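PDB 4Z0P: NAD-dependent dehydrogenase from Rhizobium meliloti, which reduces glyoxylate and hydroxypyruvate with NADPH as the hydride donor, as a member of the D-2-hydroxyacid dehydrogenase family. Local coordinates for residues Pro7-Leu12 / Ser46-Ala51; Phe94-Leu99 / Val290-Val295; Ala242-Cys247 / Ser270-Met275. All coordinates share one frame; numbering follows the deposited sequence. Where two conformers were deposited one is given.

Contact 1 (Pro7-Leu12 / Ser46-Ala51); sequences PVIVDL and SGIDYA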
ATOM      1  N   PRO A   7       9.784  -5.888  41.388  1.00 25.62           N
ATOM      2  CA  PRO A   7       9.809  -4.843  40.356  1.00 24.90           C
ATOM      3  C   PRO A   7       9.968  -5.388  38.942  1.00 24.40           C
ATOM      4  O   PRO A   7      10.260  -6.586  38.739  1.00 23.91           O
ATOM      5  CB  PRO A   7      11.046  -4.000  40.722  1.00 25.77           C
ATOM      6  CG  PRO A   7      11.310  -4.291  42.166  1.00 31.80           C
ATOM      7  CD  PRO A   7      10.875  -5.718  42.370  1.00 25.95           C
ATOM      8  N   VAL A   8       9.785  -4.502  37.969  1.00 22.53           N
ATOM      9  CA  VAL A   8      10.022  -4.824  36.571  1.00 21.53           C
ATOM     10  C   VAL A   8      11.028  -3.814  36.083  1.00 20.75           C
ATOM     11  O   VAL A   8      10.813  -2.608  36.224  1.00 23.63           O
ATOM     12  CB  VAL A   8       8.752  -4.722  35.689  1.00 25.16           C
ATOM     13  CG1 VAL A   8       9.066  -5.073  34.239  1.00 26.73           C
ATOM     14  CG2 VAL A   8       7.665  -5.647  36.200  1.00 28.16           C
ATOM     15  N   ILE A   9      12.135  -4.316  35.555  1.00 20.05           N
ATOM     16  CA  ILE A   9      13.152  -3.475  34.923  1.00 20.77           C
ATOM     17  C   ILE A   9      12.736  -3.230  33.468  1.00 17.91           C
ATOM     18  O   ILE A   9      12.390  -4.168  32.758  1.00 20.92           O
ATOM     19  CB  ILE A   9      14.507  -4.193  34.916  1.00 22.17           C
ATOM     20  CG1 ILE A   9      15.029  -4.333  36.351  1.00 23.60           C
ATOM     21  CG2 ILE A   9      15.514  -3.467  34.037  1.00 22.54           C
ATOM     22  CD1 ILE A   9      16.055  -5.440  36.524  1.00 26.01           C
ATOM     23  N   VAL A  10      12.820  -1.965  33.061  1.00 21.83           N
ATOM     24  CA  VAL A  10      12.535  -1.542  31.682  1.00 22.33           C
ATOM     25  C   VAL A  10      13.832  -0.906  31.142  1.00 20.08           C
ATOM     26  O   VAL A  10      14.303   0.116  31.648  1.00 21.64           O
ATOM     27  CB  VAL A  10      11.356  -0.554  31.627  1.00 23.03           C
ATOM     28  CG1 VAL A  10      11.147  -0.038  30.204  1.00 25.66           C
ATOM     29  CG2 VAL A  10      10.076  -1.223  32.132  1.00 24.87           C
ATOM     30  N   ASP A  11      14.420  -1.551  30.127  1.00 21.09           N
ATOM     31  CA  ASP A  11      15.646  -1.057  29.481  1.00 23.29           C
ATOM     32  C   ASP A  11      15.468  -1.149  27.974  1.00 24.23           C
ATOM     33  O   ASP A  11      15.987  -2.065  27.326  1.00 22.54           O
ATOM     34  CB  ASP A  11      16.871  -1.846  29.937  1.00 24.56           C
ATOM     35  CG  ASP A  11      18.157  -1.261  29.456  1.00 30.14           C
ATOM     36  OD1 ASP A  11      18.199  -0.131  28.963  1.00 29.64           O
ATOM     37  OD2 ASP A  11      19.176  -1.946  29.575  1.00 39.45           O
ATOM     38  N   LEU A  12      14.728  -0.179  27.436  1.00 21.34           N
ATOM     39  CA  LEU A  12      14.278  -0.194  26.057  1.00 23.92           C
ATOM     40  C   LEU A  12      14.804   0.983  25.288  1.00 28.41           C
ATOM     41  O   LEU A  12      14.405   2.110  25.567  1.00 26.91           O
ATOM     42  CB  LEU A  12      12.748  -0.103  26.018  1.00 23.95           C
ATOM     43  CG  LEU A  12      11.978  -1.282  26.606  1.00 23.20           C
ATOM     44  CD1 LEU A  12      10.484  -0.965  26.671  1.00 26.50           C
ATOM     45  CD2 LEU A  12      12.229  -2.529  25.804  1.00 22.17           C
ATOM     46  N   SER A  46      19.748  -6.704  41.955  1.00 21.76           N
ATOM     47  CA  SER A  46      19.565  -8.058  42.466  1.00 25.55           C
ATOM     48  C   SER A  46      18.172  -8.262  43.046  1.00 26.58           C
ATOM     49  O   SER A  46      17.518  -7.328  43.479  1.00 26.56           O
ATOM     50  CB  SER A  46      20.600  -8.374  43.543  1.00 27.77           C
ATOM     51  OG  SER A  46      21.909  -8.186  43.064  1.00 33.50           O
ATOM     52  N   GLY A  47      17.728  -9.502  43.049  1.00 27.51           N
ATOM     53  CA  GLY A  47      16.436  -9.859  43.603  1.00 28.40           C
ATOM     54  C   GLY A  47      15.226  -9.492  42.777  1.00 33.24           C
ATOM     55  O   GLY A  47      14.112  -9.721  43.215  1.00 32.43           O
ATOM     56  N   ILE A  48      15.442  -8.977  41.565  1.00 23.54           N
ATOM     57  CA  ILE A  48      14.373  -8.571  40.673  1.00 23.24           C
ATOM     58  C   ILE A  48      14.153  -9.672  39.636  1.00 26.92           C
ATOM     59  O   ILE A  48      15.109 -10.170  39.038  1.00 25.17           O
ATOM     60  CB  ILE A  48      14.710  -7.228  39.983  1.00 22.33           C
ATOM     61  CG1 ILE A  48      14.810  -6.122  41.045  1.00 25.23           C
ATOM     62  CG2 ILE A  48      13.664  -6.901  38.914  1.00 26.80           C
ATOM     63  CD1 ILE A  48      15.290  -4.804  40.496  1.00 26.83           C
ATOM     64  N   ASP A  49      12.887 -10.024  39.427  1.00 22.68           N
ATOM     65  CA  ASP A  49      12.519 -11.210  38.651  1.00 22.93           C
ATOM     66  C   ASP A  49      12.351 -10.983  37.147  1.00 27.35           C
ATOM     67  O   ASP A  49      12.473 -11.938  36.370  1.00 24.07           O
ATOM     68  CB  ASP A  49      11.218 -11.803  39.168  1.00 23.51           C
ATOM     69  CG  ASP A  49      11.320 -12.405  40.561  1.00 30.57           C
ATOM     70  OD1 ASP A  49      12.401 -12.465  41.176  1.00 31.50           O
ATOM     71  OD2 ASP A  49      10.248 -12.793  41.032  1.00 33.90           O
ATOM     72  N   TYR A  50      12.028  -9.754  36.721  1.00 22.80           N
ATOM     73  CA  TYR A  50      11.587  -9.515  35.348  1.00 22.57           C
ATOM     74  C   TYR A  50      12.271  -8.289  34.753  1.00 25.87           C
ATOM     75  O   TYR A  50      12.456  -7.280  35.442  1.00 22.70           O
ATOM     76  CB  TYR A  50      10.075  -9.262  35.316  1.00 23.07           C
ATOM     77  CG  TYR A  50       9.270 -10.292  36.050  1.00 22.89           C
ATOM     78  CD1 TYR A  50       9.323 -11.625  35.677  1.00 22.72           C
ATOM     79  CD2 TYR A  50       8.438  -9.942  37.129  1.00 26.21           C
ATOM     80  CE1 TYR A  50       8.591 -12.587  36.353  1.00 26.65           C
ATOM     81  CE2 TYR A  50       7.702 -10.908  37.807  1.00 27.91           C
ATOM     82  CZ  TYR A  50       7.790 -12.234  37.416  1.00 33.71           C
ATOM     83  OH  TYR A  50       7.073 -13.226  38.076  1.00 32.26           O
ATOM     84  N   ALA A  51      12.658  -8.402  33.480  1.00 21.01           N
ATOM     85  CA  ALA A  51      13.222  -7.282  32.708  1.00 19.94           C
ATOM     86  C   ALA A  51      12.661  -7.322  31.304  1.00 23.33           C
ATOM     87  O   ALA A  51      12.444  -8.416  30.759  1.00 23.82           O
ATOM     88  CB  ALA A  51      14.717  -7.380  32.665  1.00 22.84           C
TER

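Contact 2 (Phe94-Leu99 / Val290-Val295); sequences FVDRTL and VRALFV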
ATOM      1  N   PHE A  94       8.394 -10.679  21.683  1.00 22.33           N
ATOM      2  CA  PHE A  94       7.153  -9.918  21.512  1.00 22.70           C
ATOM      3  C   PHE A  94       6.396 -10.388  20.276  1.00 25.79           C
ATOM      4  O   PHE A  94       6.927 -10.393  19.170  1.00 22.22           O
ATOM      5  CB  PHE A  94       7.484  -8.430  21.392  1.00 21.80           C
ATOM      6  CG  PHE A  94       6.299  -7.485  21.402  1.00 21.99           C
ATOM      7  CD1 PHE A  94       5.177  -7.691  22.201  1.00 24.30           C
ATOM      8  CD2 PHE A  94       6.332  -6.339  20.604  1.00 22.12           C
ATOM      9  CE1 PHE A  94       4.117  -6.802  22.196  1.00 23.80           C
ATOM     10  CE2 PHE A  94       5.270  -5.441  20.613  1.00 23.26           C
ATOM     11  CZ  PHE A  94       4.167  -5.677  21.399  1.00 25.17           C
ATOM     12  N   VAL A  95       5.168 -10.846  20.503  1.00 21.43           N
ATOM     13  CA  VAL A  95       4.254 -11.235  19.450  1.00 23.81           C
ATOM     14  C   VAL A  95       2.946 -10.551  19.818  1.00 23.56           C
ATOM     15  O   VAL A  95       2.471 -10.723  20.933  1.00 24.66           O
ATOM     16  CB  VAL A  95       4.060 -12.759  19.423  1.00 23.62           C
ATOM     17  CG1 VAL A  95       2.982 -13.159  18.418  1.00 27.79           C
ATOM     18  CG2 VAL A  95       5.365 -13.455  19.053  1.00 27.41           C
ATOM     19  N   ASP A  96       2.356  -9.773  18.911  1.00 21.18           N
ATOM     20  CA  ASP A  96       1.166  -9.007  19.247  1.00 23.86           C
ATOM     21  C   ASP A  96       0.520  -8.529  17.964  1.00 21.95           C
ATOM     22  O   ASP A  96       1.221  -8.230  16.994  1.00 20.37           O
ATOM     23  CB  ASP A  96       1.542  -7.767  20.065  1.00 24.48           C
ATOM     24  CG  ASP A  96       0.343  -7.080  20.693  1.00 30.00           C
ATOM     25  OD1 ASP A  96      -0.131  -7.596  21.718  1.00 29.43           O
ATOM     26  OD2 ASP A  96      -0.125  -6.038  20.164  1.00 25.49           O
ATOM     27  N   ARG A  97      -0.813  -8.425  17.982  1.00 19.93           N
ATOM     28  CA  ARG A  97      -1.547  -7.927  16.820  1.00 22.49           C
ATOM     29  C   ARG A  97      -1.031  -6.586  16.340  1.00 22.01           C
ATOM     30  O   ARG A  97      -1.017  -6.332  15.143  1.00 21.76           O
ATOM     31  CB  ARG A  97      -3.045  -7.783  17.173  1.00 28.20           C
ATOM     32  CG  ARG A  97      -3.898  -7.125  16.099  1.00 47.29           C
ATOM     33  N   THR A  98      -0.607  -5.715  17.258  1.00 22.08           N
ATOM     34  CA  THR A  98      -0.112  -4.380  16.846  1.00 21.19           C
ATOM     35  C   THR A  98       1.171  -4.483  16.023  1.00 21.38           C
ATOM     36  O   THR A  98       1.339  -3.787  15.006  1.00 23.80           O
ATOM     37  CB  THR A  98       0.170  -3.442  18.056  1.00 22.44           C
ATOM     38  OG1 THR A  98       1.179  -4.024  18.908  1.00 23.80           O
ATOM     39  CG2 THR A  98      -1.119  -3.151  18.814  1.00 27.17           C
ATOM     40  N   LEU A  99       2.060  -5.396  16.418  1.00 19.91           N
ATOM     41  CA  LEU A  99       3.321  -5.548  15.681  1.00 18.70           C
ATOM     42  C   LEU A  99       3.071  -6.157  14.300  1.00 20.62           C
ATOM     43  O   LEU A  99       3.562  -5.682  13.260  1.00 19.92           O
ATOM     44  CB  LEU A  99       4.302  -6.404  16.502  1.00 19.35           C
ATOM     45  CG  LEU A  99       5.743  -6.405  16.003  1.00 23.63           C
ATOM     46  CD1 LEU A  99       6.428  -5.083  16.213  1.00 31.34           C
ATOM     47  CD2 LEU A  99       6.507  -7.473  16.786  1.00 27.17           C
ATOM     48  N   VAL A 290       4.533   0.479  22.778  1.00 26.07           N
ATOM     49  CA  VAL A 290       5.054   0.226  24.126  1.00 24.83           C
ATOM     50  C   VAL A 290       3.917  -0.110  25.070  1.00 23.90           C
ATOM     51  O   VAL A 290       4.060  -0.984  25.936  1.00 24.29           O
ATOM     52  CB  VAL A 290       5.927   1.380  24.675  1.00 25.92           C
ATOM     53  CG1 VAL A 290       6.584   0.960  25.987  1.00 25.18           C
ATOM     54  CG2 VAL A 290       7.008   1.728  23.666  1.00 29.81           C
ATOM     55  N   ARG A 291       2.765   0.535  24.913  1.00 23.30           N
ATOM     56  CA  ARG A 291       1.614   0.141  25.748  1.00 24.84           C
ATOM     57  C   ARG A 291       1.285  -1.353  25.541  1.00 25.60           C
ATOM     58  O   ARG A 291       1.063  -2.084  26.489  1.00 25.68           O
ATOM     59  CB  ARG A 291       0.390   1.008  25.428  1.00 30.75           C
ATOM     60  CG  ARG A 291      -0.796   0.813  26.363  1.00 52.33           C
ATOM     61  CD  ARG A 291      -1.920   1.807  26.063  1.00 56.28           C
ATOM     62  N   ALA A 292       1.208  -1.780  24.280  1.00 25.75           N
ATOM     63  CA  ALA A 292       0.881  -3.162  23.955  1.00 23.60           C
ATOM     64  C   ALA A 292       1.965  -4.130  24.470  1.00 20.86           C
ATOM     65  O   ALA A 292       1.648  -5.211  24.957  1.00 24.30           O
ATOM     66  CB  ALA A 292       0.657  -3.326  22.439  1.00 25.44           C
ATOM     67  N   LEU A 293       3.227  -3.732  24.355  1.00 22.58           N
ATOM     68  CA  LEU A 293       4.341  -4.478  24.922  1.00 22.49           C
ATOM     69  C   LEU A 293       4.165  -4.708  26.415  1.00 24.27           C
ATOM     70  O   LEU A 293       4.279  -5.841  26.890  1.00 24.28           O
ATOM     71  CB  LEU A 293       5.655  -3.751  24.643  1.00 21.85           C
ATOM     72  CG  LEU A 293       6.904  -4.404  25.229  1.00 19.82           C
ATOM     73  CD1 LEU A 293       7.162  -5.795  24.663  1.00 23.37           C
ATOM     74  CD2 LEU A 293       8.073  -3.447  24.974  1.00 24.34           C
ATOM     75  N   PHE A 294       3.842  -3.651  27.154  1.00 23.29           N
ATOM     76  CA  PHE A 294       3.659  -3.783  28.595  1.00 23.15           C
ATOM     77  C   PHE A 294       2.427  -4.635  28.957  1.00 25.69           C
ATOM     78  O   PHE A 294       2.493  -5.426  29.889  1.00 26.25           O
ATOM     79  CB  PHE A 294       3.585  -2.421  29.288  1.00 23.28           C
ATOM     80  CG  PHE A 294       4.868  -1.635  29.268  1.00 25.06           C
ATOM     81  CD1 PHE A 294       6.126  -2.239  29.022  1.00 25.74           C
ATOM     82  CD2 PHE A 294       4.836  -0.287  29.582  1.00 27.73           C
ATOM     83  CE1 PHE A 294       7.289  -1.487  29.043  1.00 26.24           C
ATOM     84  CE2 PHE A 294       6.009   0.469  29.603  1.00 32.24           C
ATOM     85  CZ  PHE A 294       7.229  -0.139  29.328  1.00 27.10           C
ATOM     86  N   VAL A 295       1.348  -4.530  28.185  1.00 24.55           N
ATOM     87  CA  VAL A 295       0.186  -5.417  28.408  1.00 24.81           C
ATOM     88  C   VAL A 295       0.587  -6.886  28.219  1.00 25.58           C
ATOM     89  O   VAL A 295       0.230  -7.758  29.028  1.00 28.94           O
ATOM     90  CB  VAL A 295      -0.990  -5.029  27.486  1.00 27.78           C
ATOM     91  CG1 VAL A 295      -2.075  -6.112  27.467  1.00 32.81           C
ATOM     92  CG2 VAL A 295      -1.565  -3.698  27.939  1.00 33.10           C
TER
HETATM   93  O   HOH W   1      -0.673  -6.515  24.131  1.00 25.90           O

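Contact 3 (Ala242-Cys247 / Ser270-Met275); sequences ADILEC and SRFWDM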
ATOM      1  N   ALA A 242      27.026  -5.800  -0.497  1.00 23.35           N
ATOM      2  CA  ALA A 242      27.882  -5.676  -1.672  1.00 27.74           C
ATOM      3  C   ALA A 242      27.197  -6.290  -2.909  1.00 28.11           C
ATOM      4  O   ALA A 242      27.303  -5.758  -4.019  1.00 23.54           O
ATOM      5  CB  ALA A 242      29.237  -6.333  -1.429  1.00 29.42           C
ATOM      6  N   ASP A 243      26.519  -7.420  -2.712  1.00 23.59           N
ATOM      7  CA  ASP A 243      25.831  -8.128  -3.794  1.00 24.72           C
ATOM      8  C   ASP A 243      24.557  -7.412  -4.216  1.00 21.34           C
ATOM      9  O   ASP A 243      24.244  -7.356  -5.396  1.00 22.55           O
ATOM     10  CB  ASP A 243      25.475  -9.551  -3.377  1.00 23.64           C
ATOM     11  CG  ASP A 243      26.673 -10.451  -3.203  1.00 30.24           C
ATOM     12  OD1 ASP A 243      27.833 -10.038  -3.411  1.00 28.03           O
ATOM     13  OD2 ASP A 243      26.441 -11.643  -2.900  1.00 27.60           O
ATOM     14  N   ILE A 244      23.816  -6.872  -3.257  1.00 21.80           N
ATOM     15  CA  ILE A 244      22.621  -6.089  -3.575  1.00 22.60           C
ATOM     16  C   ILE A 244      23.017  -4.938  -4.501  1.00 24.13           C
ATOM     17  O   ILE A 244      22.402  -4.715  -5.548  1.00 21.86           O
ATOM     18  CB  ILE A 244      21.917  -5.528  -2.311  1.00 21.43           C
ATOM     19  CG1 ILE A 244      21.340  -6.658  -1.432  1.00 20.14           C
ATOM     20  CG2 ILE A 244      20.780  -4.609  -2.722  1.00 23.83           C
ATOM     21  CD1 ILE A 244      20.829  -6.166  -0.079  1.00 21.64           C
ATOM     22  N   LEU A 245      24.064  -4.216  -4.112  1.00 23.04           N
ATOM     23  CA  LEU A 245      24.535  -3.076  -4.914  1.00 23.39           C
ATOM     24  C   LEU A 245      24.999  -3.492  -6.323  1.00 23.58           C
ATOM     25  O   LEU A 245      24.631  -2.831  -7.307  1.00 24.84           O
ATOM     26  CB  LEU A 245      25.642  -2.323  -4.185  1.00 23.42           C
ATOM     27  CG  LEU A 245      25.193  -1.568  -2.933  1.00 26.58           C
ATOM     28  CD1 LEU A 245      26.369  -1.192  -2.052  1.00 31.16           C
ATOM     29  CD2 LEU A 245      24.412  -0.333  -3.329  1.00 32.94           C
ATOM     30  N   GLU A 246      25.806  -4.555  -6.414  1.00 21.33           N
ATOM     31  CA  GLU A 246      26.249  -5.095  -7.708  1.00 24.07           C
ATOM     32  C   GLU A 246      25.068  -5.451  -8.598  1.00 23.88           C
ATOM     33  O   GLU A 246      25.062  -5.140  -9.789  1.00 25.51           O
ATOM     34  CB  GLU A 246      27.087  -6.366  -7.524  1.00 26.23           C
ATOM     35  CG  GLU A 246      28.516  -6.120  -7.105  1.00 59.08           C
ATOM     36  CD  GLU A 246      29.430  -7.248  -7.533  1.00130.65           C
ATOM     37  OE1 GLU A 246      30.553  -6.943  -7.983  1.00 92.86           O
ATOM     38  OE2 GLU A 246      29.012  -8.429  -7.424  1.00 98.50           O
ATOM     39  N   CYS A 247      24.066  -6.091  -7.996  1.00 23.44           N
ATOM     40  CA  CYS A 247      22.898  -6.534  -8.740  1.00 23.28           C
ATOM     41  C   CYS A 247      21.981  -5.395  -9.148  1.00 23.14           C
ATOM     42  O   CYS A 247      21.369  -5.469 -10.209  1.00 22.60           O
ATOM     43  CB  CYS A 247      22.120  -7.573  -7.956  1.00 22.15           C
ATOM     44  SG  CYS A 247      22.986  -9.160  -7.861  1.00 26.14           S
ATOM     45  N   SER A 270      26.814   5.437   2.801  1.00 26.38           N
ATOM     46  CA  SER A 270      26.239   4.330   2.016  1.00 26.02           C
ATOM     47  C   SER A 270      25.684   4.815   0.692  1.00 25.70           C
ATOM     48  O   SER A 270      25.044   5.850   0.623  1.00 27.33           O
ATOM     49  CB  SER A 270      25.122   3.604   2.791  1.00 23.87           C
ATOM     50  OG  SER A 270      24.554   2.551   2.017  1.00 24.55           O
ATOM     51  N   ARG A 271      25.907   4.035  -0.360  1.00 24.58           N
ATOM     52  CA  ARG A 271      25.252   4.291  -1.633  1.00 27.33           C
ATOM     53  C   ARG A 271      23.729   4.159  -1.585  1.00 25.70           C
ATOM     54  O   ARG A 271      23.057   4.730  -2.438  1.00 26.32           O
ATOM     55  CB  ARG A 271      25.800   3.353  -2.703  1.00 26.83           C
ATOM     56  CG  ARG A 271      27.242   3.677  -3.100  1.00 32.75           C
ATOM     57  CD  ARG A 271      27.670   2.778  -4.252  1.00 37.38           C
ATOM     58  NE  ARG A 271      26.805   3.007  -5.411  1.00 32.56           N
ATOM     59  CZ  ARG A 271      26.539   2.125  -6.375  1.00 34.96           C
ATOM     60  NH1 ARG A 271      27.054   0.907  -6.345  1.00 30.15           N
ATOM     61  NH2 ARG A 271      25.739   2.480  -7.377  1.00 32.10           N
ATOM     62  N   PHE A 272      23.188   3.417  -0.623  1.00 21.14           N
ATOM     63  CA  PHE A 272      21.761   3.103  -0.651  1.00 22.58           C
ATOM     64  C   PHE A 272      20.889   4.358  -0.556  1.00 24.75           C
ATOM     65  O   PHE A 272      19.806   4.380  -1.111  1.00 26.51           O
ATOM     66  CB  PHE A 272      21.361   2.128   0.442  1.00 24.26           C
ATOM     67  CG  PHE A 272      21.825   0.719   0.223  1.00 22.04           C
ATOM     68  CD1 PHE A 272      21.453   0.013  -0.924  1.00 23.49           C
ATOM     69  CD2 PHE A 272      22.578   0.081   1.172  1.00 22.96           C
ATOM     70  CE1 PHE A 272      21.843  -1.281  -1.102  1.00 24.46           C
ATOM     71  CE2 PHE A 272      23.003  -1.221   0.995  1.00 26.28           C
ATOM     72  CZ  PHE A 272      22.650  -1.898  -0.157  1.00 24.81           C
ATOM     73  N   TRP A 273      21.352   5.389   0.153  1.00 23.30           N
ATOM     74  CA  TRP A 273      20.556   6.595   0.339  1.00 24.34           C
ATOM     75  C   TRP A 273      20.147   7.255  -0.976  1.00 28.96           C
ATOM     76  O   TRP A 273      19.074   7.854  -1.051  1.00 27.14           O
ATOM     77  CB  TRP A 273      21.292   7.618   1.185  1.00 21.81           C
ATOM     78  CG  TRP A 273      21.678   7.195   2.595  1.00 22.73           C
ATOM     79  CD1 TRP A 273      22.935   6.940   3.059  1.00 27.22           C
ATOM     80  CD2 TRP A 273      20.808   7.058   3.722  1.00 21.02           C
ATOM     81  NE1 TRP A 273      22.903   6.648   4.391  1.00 23.78           N
ATOM     82  CE2 TRP A 273      21.613   6.707   4.836  1.00 21.42           C
ATOM     83  CE3 TRP A 273      19.435   7.187   3.902  1.00 22.50           C
ATOM     84  CZ2 TRP A 273      21.085   6.495   6.097  1.00 25.51           C
ATOM     85  CZ3 TRP A 273      18.906   6.990   5.179  1.00 22.37           C
ATOM     86  CH2 TRP A 273      19.720   6.649   6.256  1.00 24.88           C
ATOM     87  N   ASP A 274      21.026   7.212  -1.970  1.00 25.94           N
ATOM     88  CA  ASP A 274      20.846   7.957  -3.223  1.00 30.59           C
ATOM     89  C   ASP A 274      20.464   7.101  -4.424  1.00 33.65           C
ATOM     90  O   ASP A 274      20.431   7.622  -5.536  1.00 37.35           O
ATOM     91  CB  ASP A 274      22.145   8.687  -3.592  1.00 34.33           C
ATOM     92  CG  ASP A 274      22.515   9.799  -2.621  1.00 42.12           C
ATOM     93  OD1 ASP A 274      21.627  10.416  -2.012  1.00 51.50           O
ATOM     94  OD2 ASP A 274      23.729  10.078  -2.511  1.00 57.64           O
ATOM     95  N   MET A 275      20.171   5.816  -4.242  1.00 29.05           N
ATOM     96  CA  MET A 275      19.937   5.006  -5.411  0.70 30.67           C
ATOM     97  C   MET A 275      18.532   5.113  -5.913  1.00 30.65           C
ATOM     98  O   MET A 275      17.598   5.137  -5.128  1.00 27.78           O
ATOM     99  CB  MET A 275      20.332   3.603  -5.150  0.70 29.75           C
ATOM    100  CG  MET A 275      21.823   3.549  -5.248  0.70 41.91           C
ATOM    101  SD  MET A 275      22.304   2.003  -4.588  0.70 35.49           S
ATOM    102  CE  MET A 275      22.098   1.008  -6.067  0.70 47.09           C
TER

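Contact 1 (Pro7-Leu12 / Ser46-Ala51)
Ile9 and Ala51 sit opposite each other where strands 8-12 and 50-54 begin to run side by side in a parallel beta sheet, the five-stranded sheet of the substrate-binding domain in this dehydrogenase family. Strand 32-34 borders 8-12 on its other edge.

Backbone contacts set the register. The amide of Ile9 donates to Tyr50 O, with 3.0 Å between N and O and a nearly straight angle of 173° at the hydrogen. Ile9 makes a further backbone hydrogen bond with Val52, so it spans Ala51 in the usual parallel fashion. Between these two bonds Ala51 CA comes to 3.2 Å from Ile9 O, a CA-H...O contact.

Apolar side chains meet on both faces of the pair. On the face of Ile9 and Ala51, CB meets CB at 3.9 Å, and a small alanine suits strands whose CA atoms here are 4.4 Å apart. Ile48, just ahead of its strand, reaches toward 7-12 and forks: with chi1 at -64° CG1 lies beside the backbone N and CG2 anti to it. Ile48 CG2 packs on Ile9 CD1 at 3.7 Å, the two side chains crossing at about a right angle, while Ile48 CG1 touches Pro7 CG at 4.1 Å. A branched aliphatic residue suits this place because its two arms serve two neighbours. Pro7, whose ring nitrogen carries no hydrogen to donate, comes just before the strand.

On the other face Val8 CG2 approaches Tyr50 CB more loosely. Tyr50 is a large amphipathic residue: its side chain lies against Ile301 and Phe304 of helix 290-305, and its hydroxyl is hydrogen-bonded to Glu305. One face of its ring is covered within its own segment by Asp49 CB, 3.7 Å above the ring plane and over its centre.

Contact 2 (Phe94-Leu99 / Val290-Val295)
Phe94 meets Leu293 just ahead of helix 97-115. Its CG, anti to the backbone N (chi1 -172°), carries the ring toward helix 290-305, where Leu293 CD1 stands over one face, displaced toward the CG-CD1 side of the ring. That methyl is 3.9 Å from the Phe94 ring centroid and 19° off the normal, a CH-pi contact. The far end of the ring reaches the helix backbone itself, with Phe94 CE1 3.6 Å from Leu293 CA. A flat aromatic fits here because it can lie close to a helix and still offer a face to a methyl group; the ring of His296, a turn further on, meets it as well.

Asp96 is the N-cap of helix 97-115. Its OD2 accepts two bonds that arrive from opposite faces of the carboxylate plane: one from Thr98 N at 3.0 Å, the other from Thr98 OG1 at 2.7 Å. Thr98 chi1, at 60°, sets OG1 between the backbone N and the carbonyl carbon, where it can turn back to the cap. The two bonds to OD2 are likely to restrain the carboxylate's rotation. Ala292 CB rests against this pair, 3.6 Å from both Asp96 OD2 and Thr98 OG1; its small side chain allows the approach.

The other carboxylate oxygen works through a water, which donates to Asp96 OD1 and to Ala292 O and so ties cap and helix together. Thr98 also packs on Glu137 of the second subunit. Helices 97-115 and 290-305 are the segments by which the chain passes between its two domains, as in D-2-hydroxyacid dehydrogenases, and this contact joins their starts at the interdomain cleft.

Contact 3 (Ala242-Cys247 / Ser270-Met275)
A turn of helix 241-250 faces the loop 270-275, where 271-273 take helical backbone angles, and Leu245 and Phe272 are the closest pair, their CA atoms 8.0 Å apart. Both segments belong to the Rossmann-type coenzyme domain, the loop leading from strand 255-258 to strand 278-280. An ST turn starts the loop bend: Ser270 OG accepts from Phe272 N at 3.1 Å.

Leu245 carries most of the contact. Leu245 CD2 lies 3.5 Å from Phe272 CE1, and its CG touches the same end of the ring at CZ. Ile244 CG2 meets that ring at its edge, near the plane, 3.9 Å from Phe272 CE1. Two neighbouring branched aliphatics of the helix thus meet the CE1 end of a ring that also packs on Val280 of the sheet; an alanine in place of Phe272 would probably leave Leu245 CD2 and Ile244 CG2 facing a gap between helix and loop. Met275, which has two conformers, brings its flexible thioether near Leu245 in one of them.

Trp273, next to Phe272 in the chain, stacks on His128 of the second subunit. Arg271 suits the solvent-facing margin, with an aliphatic stem and a charged end: NH1 forms a salt bridge with Asp249, while Leu245 CD2 lies over one face of the guanidinium and Leu245 CB is 4.1 Å from Arg271 NH1.

Overall arrangement
Contacts 1 and 2 touch through helix 290-305, which packs on strand 8-12: their centres are 18 Å apart, and Leu12 CD1 packs on Leu293 CD2 at 3.9 Å while Val10 CG1 meets Phe294 CZ at 4.0 Å. Contact 3 stands apart in the coenzyme domain, its centre 41 Å from that of contact 1 and 33 Å from that of contact 2, on the other side of the chain's centre. Contact 2 is the one near the active site: between nearest atoms, the Phe94 side chain is about 6 Å from a bound oxalate and about 8 Å from NADPH. In contact 3 the Ile244 side chain remains about 14 Å from NADPH at the nearest atoms, and contact 1 is remote from the ligand pockets.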